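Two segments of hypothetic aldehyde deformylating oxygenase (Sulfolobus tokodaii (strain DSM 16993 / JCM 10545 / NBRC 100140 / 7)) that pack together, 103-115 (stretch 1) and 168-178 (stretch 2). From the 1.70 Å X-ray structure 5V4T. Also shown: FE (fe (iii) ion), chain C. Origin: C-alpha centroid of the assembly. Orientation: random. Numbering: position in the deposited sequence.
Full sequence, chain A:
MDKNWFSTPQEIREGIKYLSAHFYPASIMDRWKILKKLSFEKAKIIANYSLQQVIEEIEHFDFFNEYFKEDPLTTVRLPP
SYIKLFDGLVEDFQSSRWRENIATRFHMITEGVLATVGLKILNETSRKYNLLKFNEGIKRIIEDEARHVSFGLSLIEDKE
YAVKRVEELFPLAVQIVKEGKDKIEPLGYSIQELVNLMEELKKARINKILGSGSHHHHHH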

ATOM      1  N   ALA A 103       9.046  10.061  -2.033  1.00 13.60           N
ATOM      2  CA  ALA A 103       7.895  10.667  -1.370  1.00 14.13           C
ATOM      3  C   ALA A 103       6.668  10.686  -2.267  1.00 14.27           C
ATOM      4  O   ALA A 103       5.547  10.544  -1.785  1.00 15.05           O
ATOM      5  CB  ALA A 103       8.215  12.050  -0.899  1.00 15.15           C
ATOM      6  N   THR A 104       6.873  10.887  -3.575  1.00 13.45           N
ATOM      7  CA  THR A 104       5.740  10.846  -4.498  1.00 13.02           C
ATOM      8  C   THR A 104       5.301   9.443  -4.894  1.00 13.69           C
ATOM      9  O   THR A 104       4.075   9.150  -4.907  1.00 15.05           O
ATOM     10  CB  THR A 104       6.088  11.716  -5.725  1.00 15.01           C
ATOM     11  OG1 THR A 104       7.363  11.356  -6.243  1.00 15.39           O
ATOM     12  CG2 THR A 104       6.135  13.093  -5.327  1.00 15.84           C
ATOM     13  N   ARG A 105       6.226   8.573  -5.262  1.00 12.83           N
ATOM     14  CA  ARG A 105       5.848   7.228  -5.664  1.00 14.06           C
ATOM     15  C   ARG A 105       5.327   6.414  -4.497  1.00 15.38           C
ATOM     16  O   ARG A 105       4.286   5.724  -4.627  1.00 14.67           O
ATOM     17  CB  ARG A 105       6.998   6.461  -6.325  1.00 14.49           C
ATOM     18  CG  ARG A 105       6.640   5.023  -6.682  1.00 15.72           C
ATOM     19  CD  ARG A 105       7.799   4.231  -7.243  1.00 16.59           C
ATOM     20  NE  ARG A 105       8.211   4.764  -8.528  1.00 16.99           N
ATOM     21  CZ  ARG A 105       7.809   4.354  -9.732  1.00 17.55           C
ATOM     22  NH1 ARG A 105       6.939   3.408  -9.881  1.00 18.87           N
ATOM     23  NH2 ARG A 105       8.281   4.999 -10.832  1.00 19.68           N
ATOM     24  N   PHE A 106       6.019   6.529  -3.361  1.00 13.23           N
ATOM     25  CA  PHE A 106       5.663   5.680  -2.210  1.00 13.36           C
ATOM     26  C   PHE A 106       4.700   6.408  -1.298  1.00 12.78           C
ATOM     27  O   PHE A 106       3.485   6.016  -1.230  1.00 13.98           O
ATOM     28  CB  PHE A 106       6.888   5.224  -1.420  1.00 13.45           C
ATOM     29  CG  PHE A 106       6.530   4.167  -0.421  1.00 14.90           C
ATOM     30  CD1 PHE A 106       6.199   2.874  -0.833  1.00 16.09           C
ATOM     31  CD2 PHE A 106       6.502   4.463   0.921  1.00 15.97           C
ATOM     32  CE1 PHE A 106       5.797   1.923   0.080  1.00 16.95           C
ATOM     33  CE2 PHE A 106       6.119   3.493   1.844  1.00 17.08           C
ATOM     34  CZ  PHE A 106       5.758   2.230   1.418  1.00 17.09           C
ATOM     35  N   HIS A 107       5.093   7.496  -0.643  1.00 12.04           N
ATOM     36  CA  HIS A 107       4.170   8.056   0.317  1.00 12.59           C
ATOM     37  C   HIS A 107       2.856   8.509  -0.305  1.00 13.66           C
ATOM     38  O   HIS A 107       1.781   8.328   0.265  1.00 13.94           O
ATOM     39  CB  HIS A 107       4.822   9.143   1.131  1.00 11.89           C
ATOM     40  CG  HIS A 107       6.056   8.681   1.849  1.00 13.18           C
ATOM     41  ND1 HIS A 107       7.248   8.380   1.220  1.00 15.98           N
ATOM     42  CD2 HIS A 107       6.249   8.395   3.156  1.00 14.51           C
ATOM     43  CE1 HIS A 107       8.133   7.972   2.108  1.00 14.61           C
ATOM     44  NE2 HIS A 107       7.552   7.986   3.298  1.00 14.04           N
ATOM     45  N   MET A 108       2.930   9.272  -1.398  1.00 12.61           N
ATOM     46  CA  MET A 108       1.692   9.810  -1.970  1.00 13.60           C
ATOM     47  C   MET A 108       0.889   8.771  -2.727  1.00 14.99           C
ATOM     48  O   MET A 108      -0.266   8.613  -2.426  1.00 15.81           O
ATOM     49  CB  MET A 108       1.981  11.011  -2.922  1.00 14.11           C
ATOM     50  CG  MET A 108       2.650  12.190  -2.234  1.00 17.12           C
ATOM     51  SD  MET A 108       1.712  12.982  -0.908  1.00 17.80           S
ATOM     52  CE  MET A 108       2.558  12.345   0.557  1.00 18.53           C
ATOM     53  N   ILE A 109       1.485   8.098  -3.697  1.00 13.78           N
ATOM     54  CA  ILE A 109       0.724   7.214  -4.559  1.00 13.87           C
ATOM     55  C   ILE A 109       0.476   5.861  -3.853  1.00 14.45           C
ATOM     56  O   ILE A 109      -0.594   5.297  -3.898  1.00 14.82           O
ATOM     57  CB  ILE A 109       1.409   7.052  -5.939  1.00 13.34           C
ATOM     58  CG1 ILE A 109       1.230   8.298  -6.814  1.00 13.94           C
ATOM     59  CG2 ILE A 109       0.996   5.786  -6.661  1.00 14.36           C
ATOM     60  CD1 ILE A 109      -0.179   8.502  -7.356  1.00 16.08           C
ATOM     61  N   THR A 110       1.519   5.300  -3.292  1.00 14.03           N
ATOM     62  CA  THR A 110       1.394   3.927  -2.763  1.00 15.34           C
ATOM     63  C   THR A 110       0.672   3.952  -1.453  1.00 16.17           C
ATOM     64  O   THR A 110      -0.316   3.228  -1.286  1.00 17.47           O
ATOM     65  CB  THR A 110       2.752   3.216  -2.643  1.00 16.08           C
ATOM     66  OG1 THR A 110       3.408   3.239  -3.920  1.00 15.58           O
ATOM     67  CG2 THR A 110       2.610   1.791  -2.201  1.00 15.25           C
ATOM     68  N   GLU A 111       1.139   4.755  -0.506  1.00 15.01           N
ATOM     69  CA  GLU A 111       0.474   4.873   0.778  1.00 15.19           C
ATOM     70  C   GLU A 111      -0.779   5.715   0.711  1.00 16.93           C
ATOM     71  O   GLU A 111      -1.781   5.358   1.322  1.00 21.02           O
ATOM     72  CB  GLU A 111       1.444   5.383   1.843  1.00 17.82           C
ATOM     73  CG  GLU A 111       2.690   4.508   1.994  1.00 19.72           C
ATOM     74  CD  GLU A 111       3.661   5.005   3.074  1.00 22.17           C
ATOM     75  OE1 GLU A 111       4.050   6.180   3.022  1.00 25.13           O
ATOM     76  OE2 GLU A 111       4.086   4.233   3.988  1.00 23.22           O
ATOM     77  N   GLY A 112      -0.769   6.835   0.005  1.00 13.80           N
ATOM     78  CA  GLY A 112      -1.841   7.804   0.089  1.00 14.21           C
ATOM     79  C   GLY A 112      -2.953   7.608  -0.905  1.00 14.78           C
ATOM     80  O   GLY A 112      -3.985   8.258  -0.766  1.00 17.87           O
ATOM     81  N   VAL A 113      -2.764   6.733  -1.883  1.00 14.47           N
ATOM     82  CA  VAL A 113      -3.866   6.400  -2.816  1.00 14.00           C
ATOM     83  C   VAL A 113      -4.150   4.890  -2.805  1.00 14.53           C
ATOM     84  O   VAL A 113      -5.245   4.488  -2.347  1.00 15.70           O
ATOM     85  CB  VAL A 113      -3.535   6.875  -4.224  1.00 15.95           C
ATOM     86  CG1 VAL A 113      -4.698   6.466  -5.117  1.00 16.19           C
ATOM     87  CG2 VAL A 113      -3.371   8.368  -4.240  1.00 14.46           C
ATOM     88  N   LEU A 114      -3.211   4.068  -3.207  1.00 14.05           N
ATOM     89  CA  LEU A 114      -3.427   2.622  -3.324  1.00 15.93           C
ATOM     90  C   LEU A 114      -3.712   1.996  -1.987  1.00 16.14           C
ATOM     91  O   LEU A 114      -4.704   1.290  -1.853  1.00 17.13           O
ATOM     92  CB  LEU A 114      -2.242   1.934  -3.973  1.00 16.57           C
ATOM     93  CG  LEU A 114      -2.168   2.217  -5.439  1.00 19.78           C
ATOM     94  CD1 LEU A 114      -0.768   1.885  -5.854  1.00 19.93           C
ATOM     95  CD2 LEU A 114      -3.210   1.293  -6.126  1.00 20.48           C
ATOM     96  N   ALA A 115      -2.855   2.224  -1.011  1.00 15.46           N
ATOM     97  CA  ALA A 115      -3.036   1.585   0.316  1.00 16.16           C
ATOM     98  C   ALA A 115      -4.310   2.057   0.955  1.00 16.00           C
ATOM     99  O   ALA A 115      -4.992   1.269   1.621  1.00 15.56           O
ATOM    100  CB  ALA A 115      -1.854   1.813   1.246  1.00 17.07           C
ATOM    101  N   GLU A 168       1.824  11.784 -12.943  1.00 16.91           N
ATOM    102  CA  GLU A 168       2.422  10.824 -13.859  1.00 19.25           C
ATOM    103  C   GLU A 168       2.247   9.413 -13.441  1.00 18.39           C
ATOM    104  O   GLU A 168       2.057   8.544 -14.266  1.00 18.29           O
ATOM    105  CB  GLU A 168       3.919  11.152 -14.068  1.00 23.29           C
ATOM    106  CG  GLU A 168       4.023  12.477 -14.812  1.00 31.35           C
ATOM    107  CD  GLU A 168       5.437  13.006 -14.916  1.00 38.28           C
ATOM    108  OE1 GLU A 168       6.364  12.307 -14.419  1.00 43.47           O
ATOM    109  OE2 GLU A 168       5.565  14.148 -15.447  1.00 44.29           O
ATOM    110  N   LEU A 169       2.228   9.187 -12.125  1.00 17.10           N
ATOM    111  CA  LEU A 169       2.208   7.852 -11.590  1.00 16.00           C
ATOM    112  C   LEU A 169       0.798   7.363 -11.250  1.00 15.00           C
ATOM    113  O   LEU A 169       0.572   6.162 -11.184  1.00 16.28           O
ATOM    114  CB  LEU A 169       3.038   7.811 -10.317  1.00 17.81           C
ATOM    115  CG  LEU A 169       4.552   7.972 -10.527  1.00 20.38           C
ATOM    116  CD1 LEU A 169       5.177   8.381  -9.216  1.00 24.16           C
ATOM    117  CD2 LEU A 169       5.089   6.655 -11.004  1.00 23.73           C
ATOM    118  N   PHE A 170      -0.131   8.274 -11.187  1.00 16.73           N
ATOM    119  CA  PHE A 170      -1.483   7.879 -10.864  1.00 15.13           C
ATOM    120  C   PHE A 170      -2.059   6.822 -11.851  1.00 17.20           C
ATOM    121  O   PHE A 170      -2.731   5.909 -11.409  1.00 17.58           O
ATOM    122  CB  PHE A 170      -2.375   9.116 -10.797  1.00 17.97           C
ATOM    123  CG  PHE A 170      -3.799   8.821 -10.430  1.00 16.05           C
ATOM    124  CD1 PHE A 170      -4.140   8.554  -9.114  1.00 16.53           C
ATOM    125  CD2 PHE A 170      -4.805   8.853 -11.385  1.00 16.53           C
ATOM    126  CE1 PHE A 170      -5.448   8.225  -8.767  1.00 15.91           C
ATOM    127  CE2 PHE A 170      -6.112   8.582 -11.014  1.00 17.85           C
ATOM    128  CZ  PHE A 170      -6.410   8.238  -9.724  1.00 16.43           C
ATOM    129  N   PRO A 171      -1.815   6.929 -13.149  1.00 18.40           N
ATOM    130  CA  PRO A 171      -2.441   5.932 -14.034  1.00 19.29           C
ATOM    131  C   PRO A 171      -1.979   4.525 -13.743  1.00 20.04           C
ATOM    132  O   PRO A 171      -2.751   3.603 -13.898  1.00 20.84           O
ATOM    133  CB  PRO A 171      -1.981   6.368 -15.444  1.00 20.75           C
ATOM    134  CG  PRO A 171      -1.772   7.836 -15.306  1.00 20.47           C
ATOM    135  CD  PRO A 171      -1.263   8.054 -13.898  1.00 19.33           C
ATOM    136  N   LEU A 172      -0.738   4.350 -13.289  1.00 21.58           N
ATOM    137  CA  LEU A 172      -0.245   3.029 -12.922  1.00 20.66           C
ATOM    138  C   LEU A 172      -1.023   2.500 -11.728  1.00 20.34           C
ATOM    139  O   LEU A 172      -1.425   1.328 -11.674  1.00 19.45           O
ATOM    140  CB  LEU A 172       1.269   3.103 -12.655  1.00 21.53           C
ATOM    141  CG  LEU A 172       1.969   1.794 -12.400  1.00 21.86           C
ATOM    142  CD1 LEU A 172       1.894   0.913 -13.631  1.00 23.96           C
ATOM    143  CD2 LEU A 172       3.390   2.025 -12.010  1.00 21.83           C
ATOM    144  N   ALA A 173      -1.273   3.366 -10.760  1.00 19.53           N
ATOM    145  CA  ALA A 173      -2.108   3.011  -9.630  1.00 20.32           C
ATOM    146  C   ALA A 173      -3.482   2.532 -10.047  1.00 19.22           C
ATOM    147  O   ALA A 173      -3.970   1.508  -9.546  1.00 19.74           O
ATOM    148  CB  ALA A 173      -2.230   4.174  -8.641  1.00 21.30           C
ATOM    149  N   VAL A 174      -4.104   3.261 -10.968  1.00 17.71           N
ATOM    150  CA  VAL A 174      -5.414   2.891 -11.425  1.00 18.49           C
ATOM    151  C   VAL A 174      -5.363   1.485 -12.067  1.00 18.66           C
ATOM    152  O   VAL A 174      -6.251   0.696 -11.855  1.00 18.54           O
ATOM    153  CB  VAL A 174      -6.024   3.957 -12.368  1.00 19.53           C
ATOM    154  CG1 VAL A 174      -7.227   3.391 -13.106  1.00 20.77           C
ATOM    155  CG2 VAL A 174      -6.385   5.193 -11.585  1.00 19.48           C
ATOM    156  N   GLN A 175      -4.343   1.221 -12.856  1.00 18.57           N
ATOM    157  CA  GLN A 175      -4.209  -0.095 -13.543  1.00 20.64           C
ATOM    158  C   GLN A 175      -4.076  -1.210 -12.560  1.00 20.74           C
ATOM    159  O   GLN A 175      -4.624  -2.285 -12.760  1.00 19.55           O
ATOM    160  CB  GLN A 175      -3.071  -0.100 -14.566  1.00 24.05           C
ATOM    161  CG  GLN A 175      -3.447   0.681 -15.835  1.00 31.12           C
ATOM    162  CD  GLN A 175      -4.879   0.366 -16.399  1.00 34.04           C
ATOM    163  OE1 GLN A 175      -5.252  -0.797 -16.680  1.00 37.24           O
ATOM    164  NE2 GLN A 175      -5.695   1.421 -16.540  1.00 34.85           N
ATOM    165  N   ILE A 176      -3.371  -0.972 -11.438  1.00 17.50           N
ATOM    166  CA  ILE A 176      -3.301  -2.014 -10.405  1.00 18.08           C
ATOM    167  C   ILE A 176      -4.667  -2.431  -9.894  1.00 17.71           C
ATOM    168  O   ILE A 176      -4.917  -3.612  -9.722  1.00 19.67           O
ATOM    169  CB  ILE A 176      -2.394  -1.551  -9.248  1.00 17.35           C
ATOM    170  CG1 ILE A 176      -0.958  -1.468  -9.691  1.00 18.95           C
ATOM    171  CG2 ILE A 176      -2.490  -2.483  -8.059  1.00 20.66           C
ATOM    172  CD1 ILE A 176      -0.025  -0.725  -8.754  1.00 20.11           C
ATOM    173  N   VAL A 177      -5.542  -1.474  -9.598  1.00 17.62           N
ATOM    174  CA  VAL A 177      -6.871  -1.784  -9.074  1.00 19.17           C
ATOM    175  C   VAL A 177      -7.701  -2.449 -10.188  1.00 20.32           C
ATOM    176  O   VAL A 177      -8.352  -3.455  -9.930  1.00 21.10           O
ATOM    177  CB  VAL A 177      -7.544  -0.551  -8.536  1.00 19.45           C
ATOM    178  CG1 VAL A 177      -8.998  -0.818  -8.169  1.00 20.55           C
ATOM    179  CG2 VAL A 177      -6.733  -0.044  -7.328  1.00 20.35           C
ATOM    180  N   LYS A 178      -7.621  -1.937 -11.411  1.00 21.22           N
ATOM    181  CA  LYS A 178      -8.417  -2.570 -12.502  1.00 22.49           C
ATOM    182  C   LYS A 178      -7.997  -3.994 -12.801  1.00 23.05           C
ATOM    183  O   LYS A 178      -8.864  -4.850 -13.097  1.00 24.40           O
ATOM    184  CB  LYS A 178      -8.346  -1.704 -13.767  1.00 22.72           C
ATOM    185  CG  LYS A 178      -9.088  -0.415 -13.634  1.00 26.29           C
ATOM    186  CD  LYS A 178      -9.113   0.412 -14.922  1.00 33.02           C
ATOM    187  CE  LYS A 178     -10.424   1.172 -14.959  1.00 41.55           C
ATOM    188  NZ  LYS A 178     -10.439   2.243 -16.015  1.00 46.59           N
TER
HETATM  189 FE    FE C 301       3.353   2.871   5.147  0.60 12.99          FE
HETATM  190  O   HOH W   1       3.004   1.446   3.686  1.00 27.77           O

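Both stretches are helical, and each is part of a longer helix that extends beyond it at both ends. They run in the same general direction, with an angle of 38° between their N-to-C directions. Their axes come no closer than 10.1 Å, a spacing that leaves room for side chains between the backbones.

Stretch 1 contains wider pi-type turns. The bonds from Met108 N to Ala103 O (2.9 Å) and from Glu111 N to Phe106 O (2.8 Å) each reach back five residues instead of four. Thr110 adds a side-chain bond to this helix, from its OG1 to Arg105 O at 2.7 Å. Stretch 2 is kinked near its start. Pro171 has no amide hydrogen, so its N cannot bond to the turn before, and the N of Leu172 makes only a weak bond, to Leu169 O at 3.1 Å, three residues back. Regular bonding is clear further on, as in Val174 N to Phe170 O at 3.0 Å.

No hydrogen bond joins the two stretches. The contact is mainly apolar and buries 462 Å², both sides summed.

Ile109 points toward stretch 2 and meets three of its residues. Its CG1 lies 4.0 Å from Leu169 CB, its CD1 lies 3.8 Å from Phe170 CA, and its CG2 lies 4.1 Å from Ala173 CB. Ile109 CD1 also sits at the edge of the Phe170 ring, near the ring plane. Val113 CG1 approaches the same ring edgewise, 4.1 Å from Phe170 CE1.

One turn beyond Ile109, Leu114 packs over Ala173. Leu114 CG is 3.8 Å from Ala173 CB, and Leu114 CD2 is 3.5 Å from Ala173 O. The single methyl of Ala173 lets the leucine come close to the backbone; the CA atoms of this pair are 6.5 Å apart. Leu114 CD1 lies 4.0 Å from Ile176 CD1, and Leu114 CD2 lies 4.0 Å from Val177 CG2.

At the other end, Leu169 has the largest area covered by the opposing stretch. Its CD2 lies over one face of the Arg105 guanidinium, 3.6 Å from Arg105 NH2. The flat face of a guanidinium can take an apolar group while its N-H groups point outward in the plane, and here NE and NH1 of Arg105 are hydrogen-bonded elsewhere in the structure.

Glu111 is out of reach of stretch 2. Its OE2 binds the iron at 1.9 Å from FE, so this helix also carries a metal ligand.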